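Local coordinates for GH18 chiitnase (Pseudoalteromonas aurantia, PDB 6K7Z), which probably hydrolyses internal beta-1,4 linkages of chitin, acting as a family 18 endochitinase built on a TIM barrel, at residues K3-Y8 with G256-Q261; S19-D24 with D269-I274; A121-A126 with G165-Y170; D129-L134 with V171-L176. One frame throughout, in Å; residues are numbered along the deposited sequence.

Interaction 1: K3-Y8 with G256-Q261; sequences KTITYY and GIMNWQ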
loop_
_atom_site.group_PDB
_atom_site.type_symbol
_atom_site.label_atom_id
_atom_site.label_comp_id
_atom_site.label_asym_id
_atom_site.label_seq_id
_atom_site.Cartn_x
_atom_site.Cartn_y
_atom_site.Cartn_z
ATOM N N LYS A 3 -2.399 13.210 1.612
ATOM C CA LYS A 3 -2.885 12.203 2.546
ATOM C C LYS A 3 -1.703 11.615 3.289
ATOM O O LYS A 3 -0.675 11.554 2.735
ATOM C CB LYS A 3 -3.470 11.052 1.763
ATOM C CG LYS A 3 -4.834 11.223 1.149
ATOM C CD LYS A 3 -5.164 10.042 0.259
ATOM C CE LYS A 3 -6.356 10.314 -0.634
ATOM N NZ LYS A 3 -6.388 11.624 -1.253
ATOM N N THR A 4 -1.916 11.159 4.506
ATOM C CA THR A 4 -0.919 10.480 5.328
ATOM C C THR A 4 -1.407 9.048 5.537
ATOM O O THR A 4 -2.506 8.848 5.887
ATOM C CB THR A 4 -0.614 11.204 6.628
ATOM O OG1 THR A 4 -1.792 11.484 7.314
ATOM C CG2 THR A 4 0.144 12.465 6.285
ATOM N N ILE A 5 -0.517 8.101 5.274
ATOM C CA ILE A 5 -0.868 6.692 5.256
ATOM C C ILE A 5 0.188 5.921 6.035
ATOM O O ILE A 5 1.381 6.231 5.954
ATOM C CB ILE A 5 -0.988 6.188 3.806
ATOM C CG1 ILE A 5 -2.010 7.051 3.059
ATOM C CG2 ILE A 5 -1.380 4.702 3.754
ATOM C CD1 ILE A 5 -2.309 6.596 1.689
ATOM N N THR A 6 -0.245 4.922 6.803
ATOM C CA THR A 6 0.718 4.061 7.472
ATOM C C THR A 6 0.242 2.626 7.389
ATOM O O THR A 6 -0.952 2.359 7.250
ATOM C CB THR A 6 0.946 4.471 8.944
ATOM O OG1 THR A 6 1.987 3.663 9.516
ATOM C CG2 THR A 6 -0.339 4.343 9.770
ATOM N N TYR A 7 1.194 1.699 7.467
ATOM C CA TYR A 7 0.907 0.277 7.617
ATOM C C TYR A 7 1.020 -0.144 9.075
ATOM O O TYR A 7 1.949 0.256 9.780
ATOM C CB TYR A 7 1.855 -0.582 6.786
ATOM C CG TYR A 7 1.561 -0.556 5.311
ATOM C CD1 TYR A 7 2.014 0.500 4.520
ATOM C CD2 TYR A 7 0.831 -1.568 4.715
ATOM C CE1 TYR A 7 1.737 0.554 3.178
ATOM C CE2 TYR A 7 0.551 -1.529 3.351
ATOM C CZ TYR A 7 1.011 -0.464 2.600
ATOM O OH TYR A 7 0.751 -0.399 1.262
ATOM N N TYR A 8 0.077 -0.968 9.522
ATOM C CA TYR A 8 0.115 -1.519 10.868
ATOM C C TYR A 8 0.346 -3.021 10.750
ATOM O O TYR A 8 -0.555 -3.762 10.352
ATOM C CB TYR A 8 -1.171 -1.202 11.619
ATOM C CG TYR A 8 -1.128 -1.588 13.082
ATOM C CD1 TYR A 8 -0.562 -0.734 14.010
ATOM C CD2 TYR A 8 -1.656 -2.790 13.532
ATOM C CE1 TYR A 8 -0.521 -1.048 15.350
ATOM C CE2 TYR A 8 -1.608 -3.120 14.896
ATOM C CZ TYR A 8 -1.028 -2.238 15.791
ATOM O OH TYR A 8 -0.964 -2.514 17.155
ATOM N N GLY A 256 0.764 12.539 -1.235
ATOM C CA GLY A 256 0.880 12.258 0.182
ATOM C C GLY A 256 2.142 11.484 0.510
ATOM O O GLY A 256 3.015 11.278 -0.336
ATOM N N ILE A 257 2.202 11.055 1.776
ATOM C CA ILE A 257 3.334 10.324 2.334
ATOM C C ILE A 257 2.813 9.082 3.031
ATOM O O ILE A 257 1.901 9.170 3.860
ATOM C CB ILE A 257 4.130 11.180 3.333
ATOM C CG1 ILE A 257 4.808 12.345 2.614
ATOM C CG2 ILE A 257 5.153 10.311 4.083
ATOM C CD1 ILE A 257 5.934 11.906 1.676
ATOM N N MET A 258 3.409 7.938 2.711
ATOM C CA MET A 258 3.130 6.658 3.353
ATOM C C MET A 258 4.342 6.257 4.184
ATOM O O MET A 258 5.466 6.672 3.891
ATOM C CB MET A 258 2.815 5.583 2.296
ATOM C CG MET A 258 2.645 4.157 2.855
ATOM S SD MET A 258 4.220 3.258 2.909
ATOM C CE MET A 258 4.397 2.714 1.215
ATOM N N ASN A 259 4.129 5.477 5.242
ATOM C CA ASN A 259 5.284 4.949 5.955
ATOM C C ASN A 259 5.111 3.474 6.278
ATOM O O ASN A 259 3.996 2.953 6.416
ATOM C CB ASN A 259 5.610 5.740 7.247
ATOM C CG ASN A 259 4.612 5.503 8.371
ATOM O OD1 ASN A 259 4.436 4.380 8.852
ATOM N ND2 ASN A 259 3.998 6.583 8.834
ATOM N N TRP A 260 6.252 2.809 6.361
ATOM C CA TRP A 260 6.363 1.490 6.964
ATOM C C TRP A 260 7.261 1.697 8.176
ATOM O O TRP A 260 8.412 2.099 7.997
ATOM C CB TRP A 260 6.979 0.469 5.990
ATOM C CG TRP A 260 7.075 -0.900 6.589
ATOM C CD1 TRP A 260 8.103 -1.402 7.347
ATOM C CD2 TRP A 260 6.076 -1.923 6.539
ATOM N NE1 TRP A 260 7.811 -2.689 7.744
ATOM C CE2 TRP A 260 6.572 -3.032 7.262
ATOM C CE3 TRP A 260 4.818 -2.019 5.933
ATOM C CZ2 TRP A 260 5.845 -4.222 7.405
ATOM C CZ3 TRP A 260 4.101 -3.192 6.073
ATOM C CH2 TRP A 260 4.612 -4.281 6.806
ATOM N N GLN A 261 6.767 1.507 9.393
ATOM C CA GLN A 261 5.392 1.159 9.718
ATOM C C GLN A 261 5.018 1.861 11.023
ATOM O O GLN A 261 5.893 2.390 11.724
ATOM C CB GLN A 261 5.224 -0.361 9.859
ATOM C CG GLN A 261 6.105 -0.995 10.948
ATOM C CD GLN A 261 5.734 -2.446 11.224
ATOM O OE1 GLN A 261 4.572 -2.759 11.496
ATOM N NE2 GLN A 261 6.719 -3.339 11.138
HETATM O O HOH W 1 2.848 8.468 6.657
#

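Interaction 2: S19-D24 with D269-I274; sequences SELPYD and DWIKAI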
loop_
_atom_site.group_PDB
_atom_site.type_symbol
_atom_site.label_atom_id
_atom_site.label_comp_id
_atom_site.label_asym_id
_atom_site.label_seq_id
_atom_site.Cartn_x
_atom_site.Cartn_y
_atom_site.Cartn_z
ATOM N N SER A 19 -5.689 6.797 16.106
ATOM C CA SER A 19 -6.886 7.633 16.057
ATOM C C SER A 19 -6.631 9.062 16.524
ATOM O O SER A 19 -7.419 9.955 16.196
ATOM C CB SER A 19 -7.998 7.015 16.911
ATOM O OG SER A 19 -7.692 7.182 18.286
ATOM N N GLU A 20 -5.561 9.305 17.282
ATOM C CA GLU A 20 -5.255 10.643 17.767
ATOM C C GLU A 20 -4.088 11.280 17.026
ATOM O O GLU A 20 -3.570 12.306 17.468
ATOM C CB GLU A 20 -4.975 10.613 19.270
ATOM C CG GLU A 20 -6.024 9.843 20.068
ATOM C CD GLU A 20 -7.390 10.515 20.114
ATOM O OE1 GLU A 20 -7.567 11.606 19.536
ATOM O OE2 GLU A 20 -8.304 9.927 20.742
ATOM N N LEU A 21 -3.669 10.700 15.913
ATOM C CA LEU A 21 -2.543 11.186 15.140
ATOM C C LEU A 21 -3.014 11.631 13.762
ATOM O O LEU A 21 -4.119 11.277 13.332
ATOM C CB LEU A 21 -1.475 10.088 15.027
ATOM C CG LEU A 21 -0.794 9.907 16.383
ATOM C CD1 LEU A 21 0.011 8.614 16.389
ATOM C CD2 LEU A 21 0.096 11.109 16.685
ATOM N N PRO A 22 -2.236 12.426 13.070
ATOM C CA PRO A 22 -2.703 12.993 11.791
ATOM C C PRO A 22 -2.522 12.034 10.617
ATOM O O PRO A 22 -1.850 12.344 9.619
ATOM C CB PRO A 22 -1.846 14.260 11.665
ATOM C CG PRO A 22 -0.580 13.914 12.354
ATOM C CD PRO A 22 -0.950 13.014 13.497
ATOM N N TYR A 23 -3.111 10.845 10.741
ATOM C CA TYR A 23 -3.204 9.886 9.644
ATOM C C TYR A 23 -4.560 9.989 8.970
ATOM O O TYR A 23 -5.579 10.203 9.630
ATOM C CB TYR A 23 -3.008 8.444 10.118
ATOM C CG TYR A 23 -1.566 8.101 10.410
ATOM C CD1 TYR A 23 -0.634 8.031 9.381
ATOM C CD2 TYR A 23 -1.145 7.840 11.712
ATOM C CE1 TYR A 23 0.692 7.730 9.638
ATOM C CE2 TYR A 23 0.174 7.530 11.984
ATOM C CZ TYR A 23 1.086 7.474 10.943
ATOM O OH TYR A 23 2.399 7.163 11.226
ATOM N N ASP A 24 -4.569 9.823 7.655
ATOM C CA ASP A 24 -5.827 9.702 6.938
ATOM C C ASP A 24 -6.223 8.259 6.692
ATOM O O ASP A 24 -7.422 7.948 6.688
ATOM C CB ASP A 24 -5.747 10.438 5.601
ATOM C CG ASP A 24 -5.509 11.912 5.776
ATOM O OD1 ASP A 24 -6.294 12.553 6.511
ATOM O OD2 ASP A 24 -4.531 12.426 5.197
ATOM N N ASP A 269 5.905 11.152 16.692
ATOM C CA ASP A 269 6.674 12.341 16.325
ATOM C C ASP A 269 6.924 12.415 14.823
ATOM O O ASP A 269 6.896 13.504 14.241
ATOM C CB ASP A 269 8.006 12.369 17.070
ATOM C CG ASP A 269 7.837 12.597 18.541
ATOM O OD1 ASP A 269 6.777 13.128 18.952
ATOM O OD2 ASP A 269 8.768 12.242 19.285
ATOM N N TRP A 270 7.205 11.276 14.187
ATOM C CA TRP A 270 7.490 11.274 12.749
ATOM C C TRP A 270 6.283 11.760 11.957
ATOM O O TRP A 270 6.399 12.660 11.112
ATOM C CB TRP A 270 7.900 9.863 12.307
ATOM C CG TRP A 270 8.472 9.696 10.902
ATOM C CD1 TRP A 270 9.790 9.589 10.574
ATOM C CD2 TRP A 270 7.743 9.538 9.673
ATOM N NE1 TRP A 270 9.934 9.398 9.222
ATOM C CE2 TRP A 270 8.695 9.362 8.644
ATOM C CE3 TRP A 270 6.386 9.533 9.340
ATOM C CZ2 TRP A 270 8.336 9.207 7.315
ATOM C CZ3 TRP A 270 6.026 9.376 8.018
ATOM C CH2 TRP A 270 6.994 9.208 7.018
ATOM N N ILE A 271 5.104 11.192 12.231
ATOM C CA ILE A 271 3.937 11.585 11.444
ATOM C C ILE A 271 3.545 13.020 11.752
ATOM O O ILE A 271 3.097 13.747 10.862
ATOM C CB ILE A 271 2.763 10.606 11.652
ATOM C CG1 ILE A 271 1.637 10.915 10.662
ATOM C CG2 ILE A 271 2.216 10.654 13.084
ATOM C CD1 ILE A 271 2.071 10.888 9.220
ATOM N N LYS A 272 3.746 13.479 12.990
ATOM C CA LYS A 272 3.443 14.876 13.288
ATOM C C LYS A 272 4.320 15.824 12.467
ATOM O O LYS A 272 3.817 16.790 11.881
ATOM C CB LYS A 272 3.601 15.137 14.781
ATOM C CG LYS A 272 2.479 14.542 15.641
ATOM C CD LYS A 272 2.796 14.790 17.129
ATOM C CE LYS A 272 2.015 13.868 18.015
ATOM N NZ LYS A 272 2.313 14.086 19.466
ATOM N N ALA A 273 5.624 15.548 12.389
ATOM C CA ALA A 273 6.513 16.427 11.630
ATOM C C ALA A 273 6.230 16.344 10.129
ATOM O O ALA A 273 6.239 17.365 9.428
ATOM C CB ALA A 273 7.975 16.081 11.926
ATOM N N ILE A 274 5.963 15.160 9.619
ATOM C CA ILE A 274 5.679 15.013 8.225
ATOM C C ILE A 274 4.372 15.695 7.877
ATOM O O ILE A 274 4.283 16.370 6.913
ATOM C CB ILE A 274 5.611 13.514 7.827
ATOM C CG1 ILE A 274 7.002 12.958 7.806
ATOM C CG2 ILE A 274 4.938 13.281 6.499
ATOM C CD1 ILE A 274 7.820 13.402 6.628
#

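Interaction 3: A121-A126 with G165-Y170; sequences AFTGQA and GYMAGY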
loop_
_atom_site.group_PDB
_atom_site.type_symbol
_atom_site.label_atom_id
_atom_site.label_comp_id
_atom_site.label_asym_id
_atom_site.label_seq_id
_atom_site.Cartn_x
_atom_site.Cartn_y
_atom_site.Cartn_z
ATOM N N ALA A 121 6.561 -11.972 -11.928
ATOM C CA ALA A 121 5.407 -12.063 -12.813
ATOM C C ALA A 121 5.337 -10.919 -13.816
ATOM O O ALA A 121 4.488 -10.959 -14.712
ATOM C CB ALA A 121 4.114 -12.130 -11.991
ATOM N N PHE A 122 6.211 -9.915 -13.708
ATOM C CA PHE A 122 6.338 -8.890 -14.740
ATOM C C PHE A 122 7.473 -9.179 -15.718
ATOM O O PHE A 122 7.639 -8.427 -16.683
ATOM C CB PHE A 122 6.574 -7.502 -14.113
ATOM C CG PHE A 122 5.473 -7.034 -13.188
ATOM C CD1 PHE A 122 4.149 -7.423 -13.380
ATOM C CD2 PHE A 122 5.774 -6.188 -12.128
ATOM C CE1 PHE A 122 3.148 -6.963 -12.525
ATOM C CE2 PHE A 122 4.799 -5.729 -11.275
ATOM C CZ PHE A 122 3.474 -6.119 -11.459
ATOM N N THR A 123 8.266 -10.232 -15.484
ATOM C CA THR A 123 9.419 -10.567 -16.320
ATOM C C THR A 123 9.256 -11.876 -17.079
ATOM O O THR A 123 10.240 -12.382 -17.631
ATOM C CB THR A 123 10.689 -10.662 -15.479
ATOM O OG1 THR A 123 10.577 -11.782 -14.583
ATOM C CG2 THR A 123 10.905 -9.389 -14.687
ATOM N N GLY A 124 8.057 -12.449 -17.110
ATOM C CA GLY A 124 7.885 -13.707 -17.800
ATOM C C GLY A 124 8.425 -14.923 -17.078
ATOM O O GLY A 124 8.474 -16.001 -17.676
ATOM N N GLN A 125 8.816 -14.793 -15.808
ATOM C CA GLN A 125 9.463 -15.880 -15.078
ATOM C C GLN A 125 8.560 -16.574 -14.068
ATOM O O GLN A 125 9.021 -17.494 -13.386
ATOM C CB GLN A 125 10.714 -15.368 -14.352
ATOM C CG GLN A 125 11.851 -14.930 -15.261
ATOM C CD GLN A 125 12.422 -16.084 -16.063
ATOM O OE1 GLN A 125 12.776 -17.128 -15.506
ATOM N NE2 GLN A 125 12.504 -15.908 -17.377
ATOM N N ALA A 126 7.295 -16.172 -13.945
ATOM C CA ALA A 126 6.421 -16.696 -12.903
ATOM C C ALA A 126 5.332 -17.627 -13.418
ATOM O O ALA A 126 4.573 -18.171 -12.611
ATOM C CB ALA A 126 5.767 -15.544 -12.132
ATOM N N GLY A 165 10.660 0.018 -18.681
ATOM C CA GLY A 165 11.423 -0.910 -17.881
ATOM C C GLY A 165 11.084 -2.374 -18.036
ATOM O O GLY A 165 10.008 -2.679 -18.401
ATOM N N TYR A 166 12.028 -3.220 -17.691
ATOM C CA TYR A 166 11.929 -4.672 -17.738
ATOM C C TYR A 166 10.955 -5.253 -16.720
ATOM O O TYR A 166 10.510 -6.336 -16.867
ATOM C CB TYR A 166 13.300 -5.288 -17.488
ATOM C CG TYR A 166 13.441 -6.825 -17.439
ATOM C CD1 TYR A 166 13.182 -7.610 -18.534
ATOM C CD2 TYR A 166 13.902 -7.468 -16.304
ATOM C CE1 TYR A 166 13.347 -8.984 -18.501
ATOM C CE2 TYR A 166 14.060 -8.855 -16.249
ATOM C CZ TYR A 166 13.771 -9.610 -17.361
ATOM O OH TYR A 166 13.945 -10.992 -17.328
ATOM N N MET A 167 10.655 -4.501 -15.678
ATOM C CA MET A 167 9.775 -4.994 -14.652
ATOM C C MET A 167 8.591 -4.034 -14.469
ATOM O O MET A 167 7.997 -4.042 -13.443
ATOM C CB MET A 167 10.528 -4.950 -13.316
ATOM C CG MET A 167 11.487 -6.008 -13.042
ATOM S SD MET A 167 13.074 -5.386 -13.416
ATOM C CE MET A 167 13.528 -4.606 -11.920
ATOM N N ALA A 168 8.290 -3.234 -15.482
ATOM C CA ALA A 168 7.321 -2.153 -15.333
ATOM C C ALA A 168 5.875 -2.617 -15.475
ATOM O O ALA A 168 5.088 -2.016 -16.215
ATOM C CB ALA A 168 7.609 -1.050 -16.348
ATOM N N GLY A 169 5.510 -3.661 -14.739
ATOM C CA GLY A 169 4.162 -4.188 -14.828
ATOM C C GLY A 169 3.078 -3.179 -14.503
ATOM O O GLY A 169 1.992 -3.229 -15.080
ATOM N N TYR A 170 3.349 -2.245 -13.584
ATOM C CA TYR A 170 2.299 -1.312 -13.188
ATOM C C TYR A 170 2.054 -0.209 -14.204
ATOM O O TYR A 170 1.017 0.457 -14.122
ATOM C CB TYR A 170 2.612 -0.693 -11.823
ATOM C CG TYR A 170 1.947 -1.440 -10.712
ATOM C CD1 TYR A 170 2.487 -2.620 -10.230
ATOM C CD2 TYR A 170 0.751 -0.990 -10.167
ATOM C CE1 TYR A 170 1.874 -3.312 -9.202
ATOM C CE2 TYR A 170 0.112 -1.695 -9.139
ATOM C CZ TYR A 170 0.687 -2.850 -8.671
ATOM O OH TYR A 170 0.090 -3.570 -7.669
#

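Interaction 4: D129-L134 with V171-L176; sequences DGAQFL and VEVVEL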
loop_
_atom_site.group_PDB
_atom_site.type_symbol
_atom_site.label_atom_id
_atom_site.label_comp_id
_atom_site.label_asym_id
_atom_site.label_seq_id
_atom_site.Cartn_x
_atom_site.Cartn_y
_atom_site.Cartn_z
ATOM N N ASP A 129 0.719 -13.948 -16.070
ATOM C CA ASP A 129 0.847 -12.539 -16.422
ATOM C C ASP A 129 0.443 -11.700 -15.211
ATOM O O ASP A 129 -0.739 -11.618 -14.873
ATOM C CB ASP A 129 -0.026 -12.244 -17.637
ATOM C CG ASP A 129 0.213 -10.867 -18.222
ATOM O OD1 ASP A 129 0.566 -9.940 -17.467
ATOM O OD2 ASP A 129 0.035 -10.716 -19.449
ATOM N N GLY A 130 1.419 -11.078 -14.552
ATOM C CA GLY A 130 1.109 -10.337 -13.337
ATOM C C GLY A 130 0.314 -9.068 -13.596
ATOM O O GLY A 130 -0.550 -8.692 -12.795
ATOM N N ALA A 131 0.601 -8.381 -14.702
ATOM C CA ALA A 131 -0.157 -7.183 -15.032
ATOM C C ALA A 131 -1.622 -7.518 -15.271
ATOM O O ALA A 131 -2.518 -6.854 -14.739
ATOM C CB ALA A 131 0.452 -6.490 -16.252
ATOM N N GLN A 132 -1.888 -8.561 -16.060
ATOM C CA GLN A 132 -3.278 -8.926 -16.303
ATOM C C GLN A 132 -3.957 -9.402 -15.024
ATOM O O GLN A 132 -5.159 -9.172 -14.843
ATOM C CB GLN A 132 -3.366 -9.983 -17.403
ATOM C CG GLN A 132 -4.798 -10.461 -17.647
ATOM C CD GLN A 132 -5.728 -9.321 -18.075
ATOM O OE1 GLN A 132 -5.440 -8.592 -19.029
ATOM N NE2 GLN A 132 -6.837 -9.147 -17.344
ATOM N N PHE A 133 -3.204 -10.044 -14.123
ATOM C CA PHE A 133 -3.755 -10.422 -12.827
ATOM C C PHE A 133 -4.197 -9.189 -12.051
ATOM O O PHE A 133 -5.328 -9.120 -11.552
ATOM C CB PHE A 133 -2.722 -11.215 -12.030
ATOM C CG PHE A 133 -3.089 -11.396 -10.581
ATOM C CD1 PHE A 133 -4.192 -12.157 -10.220
ATOM C CD2 PHE A 133 -2.327 -10.814 -9.577
ATOM C CE1 PHE A 133 -4.528 -12.330 -8.889
ATOM C CE2 PHE A 133 -2.654 -10.976 -8.238
ATOM C CZ PHE A 133 -3.761 -11.736 -7.888
ATOM N N LEU A 134 -3.312 -8.198 -11.947
ATOM C CA LEU A 134 -3.654 -6.990 -11.211
ATOM C C LEU A 134 -4.774 -6.221 -11.895
ATOM O O LEU A 134 -5.641 -5.652 -11.228
ATOM C CB LEU A 134 -2.412 -6.130 -11.060
ATOM C CG LEU A 134 -1.366 -6.802 -10.183
ATOM C CD1 LEU A 134 -0.075 -6.014 -10.284
ATOM C CD2 LEU A 134 -1.841 -6.856 -8.742
ATOM N N VAL A 171 2.976 0.015 -15.142
ATOM C CA VAL A 171 2.663 0.886 -16.275
ATOM C C VAL A 171 1.452 0.341 -17.017
ATOM O O VAL A 171 0.476 1.055 -17.269
ATOM C CB VAL A 171 3.877 1.023 -17.213
ATOM C CG1 VAL A 171 3.482 1.739 -18.504
ATOM C CG2 VAL A 171 4.994 1.785 -16.520
ATOM N N GLU A 172 1.492 -0.948 -17.353
ATOM C CA GLU A 172 0.336 -1.586 -17.970
ATOM C C GLU A 172 -0.878 -1.504 -17.061
ATOM O O GLU A 172 -1.988 -1.211 -17.519
ATOM C CB GLU A 172 0.655 -3.043 -18.309
ATOM C CG GLU A 172 -0.475 -3.775 -19.030
ATOM C CD GLU A 172 -0.132 -5.225 -19.391
ATOM O OE1 GLU A 172 1.068 -5.556 -19.529
ATOM O OE2 GLU A 172 -1.078 -6.035 -19.541
ATOM N N VAL A 173 -0.690 -1.741 -15.761
ATOM C CA VAL A 173 -1.821 -1.697 -14.838
ATOM C C VAL A 173 -2.503 -0.332 -14.885
ATOM O O VAL A 173 -3.719 -0.238 -15.104
ATOM C CB VAL A 173 -1.370 -2.057 -13.409
ATOM C CG1 VAL A 173 -2.503 -1.823 -12.425
ATOM C CG2 VAL A 173 -0.918 -3.516 -13.346
ATOM N N VAL A 174 -1.742 0.750 -14.680
ATOM C CA VAL A 174 -2.410 2.049 -14.592
ATOM C C VAL A 174 -2.989 2.447 -15.943
ATOM O O VAL A 174 -4.025 3.119 -16.004
ATOM C CB VAL A 174 -1.479 3.149 -14.038
ATOM C CG1 VAL A 174 -1.026 2.820 -12.618
ATOM C CG2 VAL A 174 -0.282 3.393 -14.961
ATOM N N GLU A 175 -2.363 2.018 -17.038
ATOM C CA GLU A 175 -2.902 2.335 -18.354
ATOM C C GLU A 175 -4.268 1.708 -18.585
ATOM O O GLU A 175 -5.116 2.314 -19.245
ATOM C CB GLU A 175 -1.925 1.882 -19.427
ATOM C CG GLU A 175 -0.802 2.888 -19.611
ATOM C CD GLU A 175 0.341 2.353 -20.425
ATOM O OE1 GLU A 175 0.401 1.128 -20.668
ATOM O OE2 GLU A 175 1.188 3.169 -20.812
ATOM N N LEU A 176 -4.511 0.518 -18.043
ATOM C CA LEU A 176 -5.775 -0.178 -18.269
ATOM C C LEU A 176 -6.830 0.094 -17.206
ATOM O O LEU A 176 -8.016 0.177 -17.544
ATOM C CB LEU A 176 -5.537 -1.685 -18.373
ATOM C CG LEU A 176 -5.268 -2.226 -19.788
ATOM C CD1 LEU A 176 -6.451 -1.915 -20.701
ATOM C CD2 LEU A 176 -3.984 -1.673 -20.370
HETATM O O HOH W 2 1.735 -8.278 -19.212
#

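Interaction 1: K3-Y8 with G256-Q261
Y7 and W260 cross at about a right angle as side chains, yet their rings meet obliquely, with planes at 46° and centroids 5.5 Å apart. W260 CE3 lies 3.4 Å from Y7 CB, at the root of the tyrosine. A different side of Y7 takes M258: the methionine chain, bent at chi2 and chi3, brings SD to 3.7 Å from Y7 CE1, a Met-aromatic contact made at the ring edge. T6 and N259 instead run side by side on the other face of the sheet. T6 OG1, anti to its backbone N (chi1 -175°), donates to N259 OD1 at 2.6 Å, tilted 33° from the amide's carbonyl plane. Between these two faces the strands run parallel, joined by four backbone hydrogen bonds that zigzag from I257 N to K3 O through to Y7 N to N259 O. One water donates to both I5 O and I257 O.

This pairing of first and last strands closes the barrel. I5 and Y7 face its interior, touching N185 of strand 183-187, and Y7 OH bonds D113 of strand 111-115; strand 25-33 flanks 3-8, while T4, I257 and N259 pack outward on helix 269-277.

Interaction 2: S19-D24 with D269-I274
I271 lies over one face of the Y23 ring, and this CH-pi contact dominates the meeting of the loop 19-24 with the helix 269-274. I271 CG1 sits 3.6 Å from the ring centroid, 20° off the normal and shifted toward the rim. A chi1 of -171° puts CG1 anti to the backbone N; beyond it CD1 lies 3.5 Å from Y23 CE1.

Apolar contacts extend the patch. P22 and I271 slide past each other in opposite directions, the proline CD 4.0 Å from I271 CG2. L21 adds its CD2 4.2 Å from that same CG2, and this CD2 also meets K272, whose chain, extended beyond CG, crosses L21 at about a right angle and lays CE 3.6 Å from L21 CD2. This aliphatic contact lies at the exposed edge of the patch.

No hydrogen bond spans the two segments; the polar groups of the loop bond to one another and to the neighbouring strands. P22 centres an inverse gamma turn, closed by a weak bond from Y23 N to L21 O, and P22 O receives T4 OG1, while Y23 OH pairs with N259 ND2. D265 holds W270 N and I271 N near the start of the helix.

The arrangement is that of a (beta/alpha)8 barrel, in which the helix after the last strand covers the outer wall and here meets the loop leading into the second strand, 25-33.

Interaction 3: A121-A126 with G165-Y170
F122 lays one face of its ring flat on the backbone of G169, whose CA stands 3.5 Å from the ring centroid and 10° off the normal, over the centre of the ring. Having no side chain, G169 leaves room for this close CH-pi contact. Around the ring, M167 O comes obliquely to 3.4 Å from F122 CD2, and F122 CZ meets Y170 CD1 at 3.8 Å as the two aromatic side chains cross at a slant. A second CH-pi contact lies nearer the surface: T123 CG2 is poised over the Y166 ring, 4.0 Å from its centroid, and also touches M167 CG at 3.8 Å.

The next shell sets these groups. T123 OG1 lies between the backbone N and carbonyl carbon (chi1 66°) and bonds A120 O, which fixes the rotation that turns the methyl to Y166. On the opposing segment, a type I turn from G165 to A168 leads into an inverse gamma turn centred on A168, carrying the chain from Y166 to the glycine. Farther out, F122 meets Y160 edge-to-face and packs on L134, while Y170 OH is held by H154 ND1.

The contact joins the connection after strand 111-115 to the end of the loop after 151-154 and the start of helix 169-177. These connections leave the C-terminal end of the strands, which carries the active site in TIM-barrel enzymes, consistent with the family 18 signature on the fourth strand, here 111-115.

Interaction 4: D129-L134 with V171-L176
A131, L134 and V173 form a mainly apolar helix-to-helix contact in the outer layer of the barrel, where the first turn of helix 130-144 lies against its neighbour, helix 169-177. The two run in the same general direction, with short-segment axes 8.8 Å apart at closest approach and a crossing angle of -34°, as expected of successive helices round a beta/alpha barrel.

V173 CG2 is the main apolar contributor from its helix: it lies 3.8 Å from L134 CB and 4.0 Å from A131 O, the valine and leucine side chains crossing obliquely. A131 has only a methyl, and over it stretches E172. With CG anti to the backbone N (chi1 -177°) and an extended chain beyond, the glutamate carries its carboxylate across, CD resting 3.4 Å from A131 CB.

The helix start is itself braced. D129 is the N-cap of helix 130-144, its OD1 accepting from Q132 N at 3.1 Å in a nearly straight bond that arrives from above the carboxylate plane. A water lies between the two acids, 2.7 Å from D129 OD1, and close to E172 OE1 as well; other acceptors compete for its protons.

Chemically, the apolar half is buried and needs no polar partner. In the acidic half, if both acids are ionised, D129 OD1 and E172 OE2, 4.7 Å apart, would repel, an effect the water and the helix amino end may soften.

In the fold
Interactions 1 and 4 are buried, interaction 1 the nearer to the chain's centre; it relies on backbone hydrogen bonds because it joins strands, with a side-chain bond added. Interaction 2 adjoins it through T4 and P22, but lies farther out and exchanges those bonds for CH-pi and aliphatic contacts; helix 269-277 is the next element after strand 256-260. Interactions 3 and 4 form a second pair across the chain's centre from interaction 2. They share helix 169-177, and A121 O lies 3.1 Å from G130 N, a probable hydrogen bond. Interaction 3 is a partly buried, aromatic-rich meeting of a loop with a turn and that helix's start; interaction 4 is a helix contact with an acidic, watered border.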